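Local coordinates for Ice-binding protein (Flavobacteriaceae bacterium, PDB 5UYT) that probably binds to ice crystals and limits their growth, acting as an antifreeze protein built from two right-handed beta-helical domains, at residues G385-V390 and S404-I409; N341-T346 and D368-L373; V135-G140 and V161-V166. All blocks are in the same frame, centred on the assembly; numbering follows the deposited sequence.

Contact 1: residues G385-V390 and S404-I409; sequences GNNGAV and STSGGI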
ATOM      1  N   GLY A 385       9.619 -19.699  -0.834  1.00 23.39           N
ATOM      2  CA  GLY A 385      10.428 -19.760   0.362  1.00 23.09           C
ATOM      3  C   GLY A 385      11.773 -20.368   0.020  1.00 23.49           C
ATOM      4  O   GLY A 385      11.971 -20.941  -1.068  1.00 23.05           O
ATOM      5  N   ASN A 386      12.703 -20.229   0.963  1.00 24.16           N
ATOM      6  CA  ASN A 386      14.089 -20.632   0.757  1.00 24.51           C
ATOM      7  C   ASN A 386      14.656 -21.136   2.069  1.00 26.81           C
ATOM      8  O   ASN A 386      14.651 -20.394   3.068  1.00 26.80           O
ATOM      9  CB  ASN A 386      14.919 -19.429   0.293  1.00 24.91           C
ATOM     10  CG  ASN A 386      16.375 -19.779   0.019  1.00 26.04           C
ATOM     11  OD1 ASN A 386      17.287 -19.127   0.557  1.00 28.17           O
ATOM     12  ND2 ASN A 386      16.611 -20.759  -0.847  1.00 24.87           N
ATOM     13  N   ASN A 387      15.152 -22.367   2.064  1.00 28.41           N
ATOM     14  CA  ASN A 387      15.765 -22.992   3.226  1.00 30.21           C
ATOM     15  C   ASN A 387      14.954 -22.844   4.508  1.00 30.12           C
ATOM     16  O   ASN A 387      15.351 -22.140   5.435  1.00 29.84           O
ATOM     17  CB  ASN A 387      17.199 -22.473   3.393  1.00 33.59           C
ATOM     18  CG  ASN A 387      18.059 -22.813   2.202  1.00 36.21           C
ATOM     19  OD1 ASN A 387      17.841 -23.836   1.549  1.00 38.62           O
ATOM     20  ND2 ASN A 387      19.009 -21.953   1.885  1.00 38.35           N
ATOM     21  N   GLY A 388      13.808 -23.512   4.560  1.00 27.20           N
ATOM     22  CA  GLY A 388      13.036 -23.537   5.785  1.00 26.18           C
ATOM     23  C   GLY A 388      11.766 -24.342   5.598  1.00 23.78           C
ATOM     24  O   GLY A 388      11.216 -24.395   4.498  1.00 23.29           O
ATOM     25  N   ALA A 389      11.336 -24.978   6.675  1.00 23.60           N
ATOM     26  CA  ALA A 389      10.171 -25.847   6.639  1.00 22.78           C
ATOM     27  C   ALA A 389       8.931 -25.000   6.369  1.00 21.27           C
ATOM     28  O   ALA A 389       8.865 -23.812   6.757  1.00 20.01           O
ATOM     29  CB  ALA A 389      10.033 -26.596   7.949  1.00 25.11           C
ATOM     30  N   VAL A 390       7.957 -25.596   5.692  1.00 18.55           N
ATOM     31  CA  VAL A 390       6.723 -24.886   5.431  1.00 17.53           C
ATOM     32  C   VAL A 390       5.598 -25.623   6.156  1.00 16.63           C
ATOM     33  O   VAL A 390       5.519 -26.867   6.085  1.00 17.85           O
ATOM     34  CB  VAL A 390       6.436 -24.813   3.909  1.00 17.16           C
ATOM     35  CG1 VAL A 390       5.081 -24.161   3.606  1.00 16.54           C
ATOM     36  CG2 VAL A 390       7.586 -24.107   3.183  1.00 18.95           C
ATOM     37  N   SER A 404       8.875 -24.040  -1.969  1.00 20.13           N
ATOM     38  CA  SER A 404      10.115 -23.811  -1.227  1.00 22.36           C
ATOM     39  C   SER A 404      11.237 -24.439  -1.994  1.00 23.77           C
ATOM     40  O   SER A 404      11.117 -25.586  -2.470  1.00 22.63           O
ATOM     41  CB  SER A 404      10.124 -24.416   0.191  1.00 24.73           C
ATOM     42  OG  SER A 404      11.405 -24.120   0.791  1.00 28.46           O
ATOM     43  N   THR A 405      12.339 -23.712  -2.077  1.00 25.11           N
ATOM     44  CA  THR A 405      13.526 -24.231  -2.742  1.00 27.37           C
ATOM     45  C   THR A 405      14.093 -25.404  -1.977  1.00 28.25           C
ATOM     46  O   THR A 405      14.744 -26.309  -2.556  1.00 29.86           O
ATOM     47  CB  THR A 405      14.618 -23.165  -2.831  1.00 29.85           C
ATOM     48  OG1 THR A 405      15.011 -22.795  -1.503  1.00 30.62           O
ATOM     49  CG2 THR A 405      14.137 -21.978  -3.610  1.00 29.08           C
ATOM     50  N   SER A 406      13.926 -25.361  -0.666  1.00 27.75           N
ATOM     51  CA  SER A 406      14.502 -26.361   0.201  1.00 30.30           C
ATOM     52  C   SER A 406      13.785 -26.363   1.537  1.00 30.79           C
ATOM     53  O   SER A 406      13.680 -25.351   2.216  1.00 31.03           O
ATOM     54  CB  SER A 406      15.994 -26.132   0.406  1.00 33.84           C
ATOM     55  OG  SER A 406      16.483 -27.222   1.131  1.00 35.73           O
ATOM     56  N   GLY A 407      13.281 -27.518   1.924  1.00 29.90           N
ATOM     57  CA  GLY A 407      12.521 -27.561   3.136  1.00 28.39           C
ATOM     58  C   GLY A 407      11.314 -28.423   2.933  1.00 25.66           C
ATOM     59  O   GLY A 407      10.657 -28.383   1.881  1.00 25.42           O
ATOM     60  N   GLY A 408      11.011 -29.192   3.958  1.00 24.86           N
ATOM     61  CA  GLY A 408       9.796 -29.996   3.941  1.00 23.31           C
ATOM     62  C   GLY A 408       8.556 -29.136   4.016  1.00 21.51           C
ATOM     63  O   GLY A 408       8.609 -27.962   4.434  1.00 21.19           O
ATOM     64  N   ILE A 409       7.433 -29.700   3.589  1.00 19.67           N
ATOM     65  CA  ILE A 409       6.167 -28.957   3.572  1.00 17.94           C
ATOM     66  C   ILE A 409       5.093 -29.863   4.167  1.00 18.27           C
ATOM     67  O   ILE A 409       4.952 -31.027   3.741  1.00 18.10           O
ATOM     68  CB  ILE A 409       5.723 -28.547   2.134  1.00 17.27           C
ATOM     69  CG1 ILE A 409       6.765 -27.641   1.438  1.00 19.10           C
ATOM     70  CG2 ILE A 409       4.347 -27.862   2.149  1.00 16.96           C
ATOM     71  CD1 ILE A 409       6.361 -27.324  -0.011  1.00 19.01           C
TER
HETATM   72  O   HOH W   1      10.379 -21.815   2.892  1.00 36.99           O
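Ser404 OG takes part in two hydrogen bonds, one of which leads across the contact. It accepts the backbone N-H of Ser406 (OG to N 3.2 Å), which closes an ST turn, and it donates to a water that passes a hydrogen bond on to Gly388 O, 3.2 Å from the water oxygen. With OG anti to the backbone N (chi1 180°), the hydroxyl can accept from the N-H two residues on. An alanine here would keep the CB that touches Val390, but is likely to leave the Ser406 N-H without this acceptor and break the water link to Gly388.

Three direct backbone bonds join the segments. Thr405 N meets Gly385 O at 3.0 Å. Gly388 N donates to Ser406 O (3.0 Å) and Val390 N to Gly408 O (2.8 Å). Parallel bridges at Gly385-Ser404 and Val390-Ile409 flank the turns, as expected for successive coils stacked at a turn of the beta-helix, which is right-handed in this protein. Gly407 suits this stacking: a CB on it would fall 2.2 Å from Gly388 O.

On the inner side, Val390 and Ile409 lie side by side and point the same way, with Val390 CB 3.8 Å from Ile409 CG1. Val390 CG2 also reaches back to Ser404 CB (3.9 Å), and Ile409 also touches Ile226 of strand 224-228. At the other end of the turns, Thr405 CG2 packs against Gly385 O, while OG1 approaches Asn386 CA. The Thr405 side chain also touches Leu279 and Asn280 of helix 270-288, which runs alongside the coils.

Contact 2: residues N341-T346 and D368-L373; sequences NGALST and DGAVDL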
ATOM      1  N   ASN A 341      13.269 -10.827   4.433  1.00 20.54           N
ATOM      2  CA  ASN A 341      14.579 -11.321   4.830  1.00 22.68           C
ATOM      3  C   ASN A 341      14.455 -12.013   6.198  1.00 22.75           C
ATOM      4  O   ASN A 341      14.883 -11.479   7.253  1.00 22.71           O
ATOM      5  CB  ASN A 341      15.593 -10.162   4.816  1.00 25.26           C
ATOM      6  CG  ASN A 341      17.003 -10.613   5.131  1.00 28.92           C
ATOM      7  OD1 ASN A 341      17.328 -11.799   5.020  1.00 29.04           O
ATOM      8  ND2 ASN A 341      17.857  -9.664   5.519  1.00 31.27           N
ATOM      9  N   GLY A 342      13.858 -13.200   6.159  1.00 20.82           N
ATOM     10  CA  GLY A 342      13.659 -14.034   7.346  1.00 21.05           C
ATOM     11  C   GLY A 342      12.406 -14.875   7.138  1.00 19.87           C
ATOM     12  O   GLY A 342      11.867 -14.917   6.036  1.00 19.11           O
ATOM     13  N   ALA A 343      11.922 -15.515   8.203  1.00 20.21           N
ATOM     14  CA  ALA A 343      10.736 -16.369   8.131  1.00 19.60           C
ATOM     15  C   ALA A 343       9.450 -15.542   8.049  1.00 19.26           C
ATOM     16  O   ALA A 343       9.417 -14.372   8.482  1.00 19.59           O
ATOM     17  CB  ALA A 343      10.664 -17.275   9.355  1.00 20.34           C
ATOM     18  N   LEU A 344       8.411 -16.152   7.496  1.00 17.44           N
ATOM     19  CA  LEU A 344       7.080 -15.546   7.457  1.00 17.30           C
ATOM     20  C   LEU A 344       6.130 -16.393   8.309  1.00 17.19           C
ATOM     21  O   LEU A 344       6.077 -17.616   8.137  1.00 17.16           O
ATOM     22  CB  LEU A 344       6.535 -15.498   6.010  1.00 17.02           C
ATOM     23  CG  LEU A 344       5.051 -15.119   5.900  1.00 16.62           C
ATOM     24  CD1 LEU A 344       4.786 -13.713   6.484  1.00 15.92           C
ATOM     25  CD2 LEU A 344       4.547 -15.227   4.449  1.00 17.06           C
ATOM     26  N   SER A 345       5.397 -15.755   9.221  1.00 17.00           N
ATOM     27  CA  SER A 345       4.357 -16.460   9.987  1.00 17.47           C
ATOM     28  C   SER A 345       3.139 -15.547  10.011  1.00 16.96           C
ATOM     29  O   SER A 345       3.228 -14.385   9.607  1.00 16.65           O
ATOM     30  CB  SER A 345       4.831 -16.780  11.418  1.00 18.72           C
ATOM     31  OG  SER A 345       5.113 -15.575  12.142  1.00 19.32           O
ATOM     32  N   THR A 346       2.001 -16.064  10.472  1.00 15.99           N
ATOM     33  CA  THR A 346       0.765 -15.258  10.471  1.00 15.98           C
ATOM     34  C   THR A 346      -0.034 -15.529  11.730  1.00 15.92           C
ATOM     35  O   THR A 346       0.174 -16.549  12.413  1.00 16.29           O
ATOM     36  CB  THR A 346      -0.158 -15.513   9.235  1.00 15.41           C
ATOM     37  OG1 THR A 346      -0.935 -16.707   9.412  1.00 15.87           O
ATOM     38  CG2 THR A 346       0.640 -15.648   7.898  1.00 15.88           C
ATOM     39  N   ASP A 368      13.013 -15.548   2.592  1.00 19.34           N
ATOM     40  CA  ASP A 368      14.296 -16.175   2.881  1.00 21.09           C
ATOM     41  C   ASP A 368      14.238 -16.808   4.269  1.00 21.35           C
ATOM     42  O   ASP A 368      14.835 -16.314   5.237  1.00 20.44           O
ATOM     43  CB  ASP A 368      15.452 -15.170   2.785  1.00 23.07           C
ATOM     44  CG  ASP A 368      16.799 -15.823   2.943  1.00 26.94           C
ATOM     45  OD1 ASP A 368      16.924 -17.049   2.729  1.00 28.03           O
ATOM     46  OD2 ASP A 368      17.780 -15.105   3.277  1.00 28.33           O
ATOM     47  N   GLY A 369      13.480 -17.900   4.345  1.00 20.58           N
ATOM     48  CA  GLY A 369      13.291 -18.629   5.582  1.00 20.74           C
ATOM     49  C   GLY A 369      12.043 -19.494   5.543  1.00 19.75           C
ATOM     50  O   GLY A 369      11.457 -19.732   4.480  1.00 19.63           O
ATOM     51  N   ALA A 370      11.650 -19.983   6.719  1.00 19.61           N
ATOM     52  CA  ALA A 370      10.430 -20.812   6.853  1.00 19.01           C
ATOM     53  C   ALA A 370       9.163 -20.017   6.551  1.00 18.35           C
ATOM     54  O   ALA A 370       9.148 -18.769   6.620  1.00 18.20           O
ATOM     55  CB  ALA A 370      10.364 -21.394   8.272  1.00 19.57           C
ATOM     56  N   VAL A 371       8.111 -20.736   6.171  1.00 17.01           N
ATOM     57  CA  VAL A 371       6.793 -20.109   5.876  1.00 16.25           C
ATOM     58  C   VAL A 371       5.760 -20.873   6.699  1.00 16.27           C
ATOM     59  O   VAL A 371       5.682 -22.090   6.592  1.00 16.11           O
ATOM     60  CB  VAL A 371       6.452 -20.228   4.377  1.00 16.05           C
ATOM     61  CG1 VAL A 371       5.020 -19.732   4.081  1.00 15.55           C
ATOM     62  CG2 VAL A 371       7.479 -19.437   3.531  1.00 16.58           C
ATOM     63  N   ASP A 372       5.002 -20.167   7.523  1.00 15.66           N
ATOM     64  CA  ASP A 372       3.964 -20.830   8.325  1.00 16.35           C
ATOM     65  C   ASP A 372       2.687 -20.022   8.168  1.00 15.97           C
ATOM     66  O   ASP A 372       2.638 -18.835   8.563  1.00 16.24           O
ATOM     67  CB  ASP A 372       4.402 -20.887   9.774  1.00 17.99           C
ATOM     68  CG  ASP A 372       3.440 -21.683  10.642  1.00 19.37           C
ATOM     69  OD1 ASP A 372       2.228 -21.674  10.362  1.00 18.83           O
ATOM     70  OD2 ASP A 372       3.917 -22.315  11.610  1.00 22.16           O
ATOM     71  N   LEU A 373       1.701 -20.606   7.508  1.00 14.53           N
ATOM     72  CA  LEU A 373       0.402 -19.914   7.304  1.00 14.47           C
ATOM     73  C   LEU A 373      -0.543 -20.457   8.351  1.00 14.14           C
ATOM     74  O   LEU A 373      -0.801 -21.667   8.368  1.00 14.66           O
ATOM     75  CB  LEU A 373      -0.149 -20.143   5.872  1.00 14.86           C
ATOM     76  CG  LEU A 373       0.834 -19.626   4.792  1.00 14.91           C
ATOM     77  CD1 LEU A 373       0.137 -19.825   3.459  1.00 14.82           C
ATOM     78  CD2 LEU A 373       1.185 -18.135   4.995  1.00 15.72           C
TER
HETATM   79  O   HOH W   2       2.026 -18.818  11.613  1.00 19.57           O
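Matching first torsions bring Asn341 and Asp368 together: each holds CG anti to its backbone N (chi1 -176° and -174°), beside the carbonyl carbon. The second torsions are nearly equal as well, which leaves the amide and carboxylate planes only 4° apart; the two side chains point the same way, and Asn341 OD1 lies 3.8 Å from Asp368 OD2. The amide nitrogen turns to the other neighbour, since Asn341 ND2 bonds Asn315 OD1, while the Asp368 side chain touches Asn386. The result is a column of polar side chains, one per coil, recalling the asparagine ladders of parallel beta-helices.

Beyond this column the backbones take over. Leu344 N donates to Ala370 O at 2.9 Å, and Leu344 O accepts from Asp372 N at 2.8 Å, so Leu344 is bonded through both its polar backbone atoms to residues flanking Val371. Gly369 sits where a CB would clash with Gly342 and Ala343, which ties the close approach of the two turns to the missing side chain.

The strands then spread: the CA atoms of Leu344 and Val371 are 4.8 Å apart, those of Thr346 and Leu373 5.6 Å. A water fills in at this end, accepting from Thr346 N (3.0 Å) and donating to Asp372 O (3.1 Å). Inside the coil, Thr346 CG2 meets Leu373 CD2 at 3.9 Å, and Leu344 and Leu373 both pack on Phe379. Thr346 OG1, by contrast, bonds Asn374 N and Thr377 OG1.

Because Asn341 OD1 and Asp368 OD2 are both oxygens, their approach would probably contribute little attraction; between the two segments, the direct hydrogen bonds are the two made by Leu344, supplemented by the water and the apolar contacts.

Contact 3: residues V135-G140 and V161-V166; sequences VLLTNG and VMKGNV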
ATOM      1  N   VAL A 135     -15.451  16.526   4.075  1.00 25.31           N
ATOM      2  CA  VAL A 135     -15.344  17.110   2.749  1.00 25.76           C
ATOM      3  C   VAL A 135     -15.585  15.997   1.728  1.00 26.11           C
ATOM      4  O   VAL A 135     -14.916  14.974   1.765  1.00 24.74           O
ATOM      5  CB  VAL A 135     -13.977  17.793   2.555  1.00 25.95           C
ATOM      6  CG1 VAL A 135     -13.822  18.317   1.123  1.00 26.38           C
ATOM      7  CG2 VAL A 135     -13.876  18.947   3.544  1.00 26.50           C
ATOM      8  N   LEU A 136     -16.574  16.204   0.861  1.00 26.89           N
ATOM      9  CA  LEU A 136     -17.025  15.175  -0.075  1.00 26.94           C
ATOM     10  C   LEU A 136     -16.790  15.643  -1.506  1.00 27.28           C
ATOM     11  O   LEU A 136     -16.857  16.854  -1.792  1.00 27.37           O
ATOM     12  CB  LEU A 136     -18.524  14.892   0.120  1.00 28.17           C
ATOM     13  CG  LEU A 136     -19.036  14.640   1.543  1.00 29.23           C
ATOM     14  CD1 LEU A 136     -20.556  14.571   1.583  1.00 29.50           C
ATOM     15  CD2 LEU A 136     -18.443  13.365   2.128  1.00 27.69           C
ATOM     16  N   LEU A 137     -16.477  14.688  -2.393  1.00 26.81           N
ATOM     17  CA  LEU A 137     -16.316  14.986  -3.808  1.00 27.52           C
ATOM     18  C   LEU A 137     -17.444  14.357  -4.623  1.00 28.01           C
ATOM     19  O   LEU A 137     -17.853  13.209  -4.378  1.00 27.71           O
ATOM     20  CB  LEU A 137     -14.956  14.495  -4.343  1.00 27.73           C
ATOM     21  CG  LEU A 137     -13.713  14.904  -3.548  1.00 28.06           C
ATOM     22  CD1 LEU A 137     -12.476  14.198  -4.110  1.00 29.20           C
ATOM     23  CD2 LEU A 137     -13.545  16.430  -3.491  1.00 29.01           C
ATOM     24  N   THR A 138     -17.956  15.103  -5.599  1.00 28.45           N
ATOM     25  CA  THR A 138     -18.990  14.540  -6.472  1.00 29.92           C
ATOM     26  C   THR A 138     -18.839  14.982  -7.918  1.00 30.41           C
ATOM     27  O   THR A 138     -18.175  15.990  -8.220  1.00 29.77           O
ATOM     28  CB  THR A 138     -20.419  14.945  -6.051  1.00 31.58           C
ATOM     29  OG1 THR A 138     -20.554  16.377  -6.124  1.00 32.70           O
ATOM     30  CG2 THR A 138     -20.717  14.506  -4.667  1.00 32.05           C
ATOM     31  N   ASN A 139     -19.470  14.209  -8.802  1.00 31.40           N
ATOM     32  CA  ASN A 139     -19.765  14.690 -10.138  1.00 32.53           C
ATOM     33  C   ASN A 139     -18.471  15.081 -10.847  1.00 32.38           C
ATOM     34  O   ASN A 139     -18.367  16.135 -11.479  1.00 32.45           O
ATOM     35  CB  ASN A 139     -20.769  15.863 -10.031  1.00 33.61           C
ATOM     36  CG  ASN A 139     -21.457  16.170 -11.345  1.00 35.72           C
ATOM     37  OD1 ASN A 139     -21.624  15.289 -12.202  1.00 35.80           O
ATOM     38  ND2 ASN A 139     -21.875  17.427 -11.511  1.00 36.79           N
ATOM     39  N   GLY A 140     -17.472  14.215 -10.716  1.00 31.14           N
ATOM     40  CA  GLY A 140     -16.227  14.393 -11.433  1.00 32.20           C
ATOM     41  C   GLY A 140     -15.082  15.028 -10.666  1.00 31.12           C
ATOM     42  O   GLY A 140     -13.931  14.859 -11.085  1.00 32.35           O
ATOM     43  N   VAL A 161     -12.967  14.055   7.709  1.00 22.85           N
ATOM     44  CA  VAL A 161     -12.697  13.543   6.363  1.00 22.93           C
ATOM     45  C   VAL A 161     -12.315  14.733   5.485  1.00 23.47           C
ATOM     46  O   VAL A 161     -13.124  15.671   5.292  1.00 24.97           O
ATOM     47  CB  VAL A 161     -13.913  12.819   5.790  1.00 23.00           C
ATOM     48  CG1 VAL A 161     -13.664  12.460   4.315  1.00 23.11           C
ATOM     49  CG2 VAL A 161     -14.225  11.583   6.640  1.00 23.48           C
ATOM     50  N   MET A 162     -11.077  14.732   5.002  1.00 23.05           N
ATOM     51  CA  MET A 162     -10.522  15.881   4.278  1.00 23.47           C
ATOM     52  C   MET A 162     -10.046  15.488   2.874  1.00 23.25           C
ATOM     53  O   MET A 162      -9.618  14.365   2.643  1.00 22.82           O
ATOM     54  CB  MET A 162      -9.373  16.515   5.087  1.00 23.08           C
ATOM     55  CG  MET A 162      -8.844  17.854   4.556  1.00 24.12           C
ATOM     56  SD  MET A 162     -10.111  19.139   4.546  1.00 25.26           S
ATOM     57  CE  MET A 162      -8.978  20.532   4.365  1.00 24.99           C
ATOM     58  N   LYS A 163     -10.148  16.437   1.937  1.00 24.32           N
ATOM     59  CA  LYS A 163      -9.728  16.233   0.560  1.00 24.55           C
ATOM     60  C   LYS A 163      -8.801  17.347   0.136  1.00 25.53           C
ATOM     61  O   LYS A 163      -9.029  18.532   0.447  1.00 25.33           O
ATOM     62  CB  LYS A 163     -10.925  16.229  -0.400  1.00 24.68           C
ATOM     63  CG  LYS A 163     -12.037  15.266  -0.020  1.00 25.07           C
ATOM     64  CD  LYS A 163     -11.582  13.830  -0.243  1.00 24.69           C
ATOM     65  CE  LYS A 163     -12.688  12.857   0.143  1.00 25.68           C
ATOM     66  NZ  LYS A 163     -12.143  11.477   0.121  1.00 27.81           N
ATOM     67  N   GLY A 164      -7.759  16.952  -0.589  1.00 25.79           N
ATOM     68  CA  GLY A 164      -6.904  17.898  -1.263  1.00 26.24           C
ATOM     69  C   GLY A 164      -5.531  18.114  -0.686  1.00 26.50           C
ATOM     70  O   GLY A 164      -5.162  17.586   0.364  1.00 25.68           O
ATOM     71  N   ASN A 165      -4.780  18.947  -1.389  1.00 27.50           N
ATOM     72  CA  ASN A 165      -3.457  19.355  -0.938  1.00 27.38           C
ATOM     73  C   ASN A 165      -3.545  20.473   0.091  1.00 27.87           C
ATOM     74  O   ASN A 165      -3.937  21.574  -0.256  1.00 28.42           O
ATOM     75  CB  ASN A 165      -2.703  19.826  -2.155  1.00 28.91           C
ATOM     76  CG  ASN A 165      -2.460  18.705  -3.122  1.00 28.54           C
ATOM     77  OD1 ASN A 165      -1.931  17.661  -2.738  1.00 28.17           O
ATOM     78  ND2 ASN A 165      -2.867  18.889  -4.375  1.00 29.44           N
ATOM     79  N   VAL A 166      -3.204  20.185   1.353  1.00 27.20           N
ATOM     80  CA  VAL A 166      -3.324  21.188   2.420  1.00 27.69           C
ATOM     81  C   VAL A 166      -1.943  21.799   2.552  1.00 28.52           C
ATOM     82  O   VAL A 166      -1.029  21.121   3.001  1.00 28.34           O
ATOM     83  CB  VAL A 166      -3.757  20.550   3.771  1.00 26.79           C
ATOM     84  CG1 VAL A 166      -3.754  21.614   4.887  1.00 27.53           C
ATOM     85  CG2 VAL A 166      -5.119  19.868   3.618  1.00 26.62           C
TER
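Val135 and Val161 join through one backbone bond, Val135 N to Val161 O at 2.8 Å, between consecutive coils of the right-handed beta-helix. The segments diverge from there: strands 135-138 and 161-163 run 52° apart, and the second segment turns a corner at Gly164 while the first carries on along the edge of a short three-stranded sheet.

Beyond that bond the contact is made mostly by side chains. Val135 spreads its two methyls: CG1, anti to the backbone N (chi1 176°), packs on Lys163 CG at 3.7 Å, and CG2 lies 3.9 Å from the sulphur SD of Met162, whose chain is bent at chi2 and continues onto Trp148. Lys163 has CG anti to its carbonyl carbon; its chain is bent at chi2 (-71°) and extended beyond. The aliphatic part slides past Val135 in the opposite direction and crosses Leu137 obliquely, with Leu137 CG 3.9 Å from Lys163 CG. The ammonium end forms a salt bridge with Glu182 OE1, and Leu137 also touches Glu182. The Lys163 backbone N is buried here with no partner in the model. The lysine chain passes Val135 O, which lies 3.4 Å from Lys163 CG and 3.5 Å from Lys163 CE.

From the N terminus, contact 3 comes first, closing a loop of 20 residues within the first ice-binding-like region. Contact 2 closes one of 21 in the second such region, and contact 1 follows with 13. All three are in series; none nests or crosses. Contacts 2 and 1 join consecutive coils of the second solenoid, through the turns leading into strands 344-346 and 371-373, and 390-392 and 409-412. Their centres are about 10 Å apart, and Ala389 O approaches Val371 N at 3.2 Å, a probable hydrogen bond, so segments 368-373 and 385-390 are themselves neighbouring turns. Contact 3, about 40 Å from contact 2 between centres, ties coils of the other solenoid.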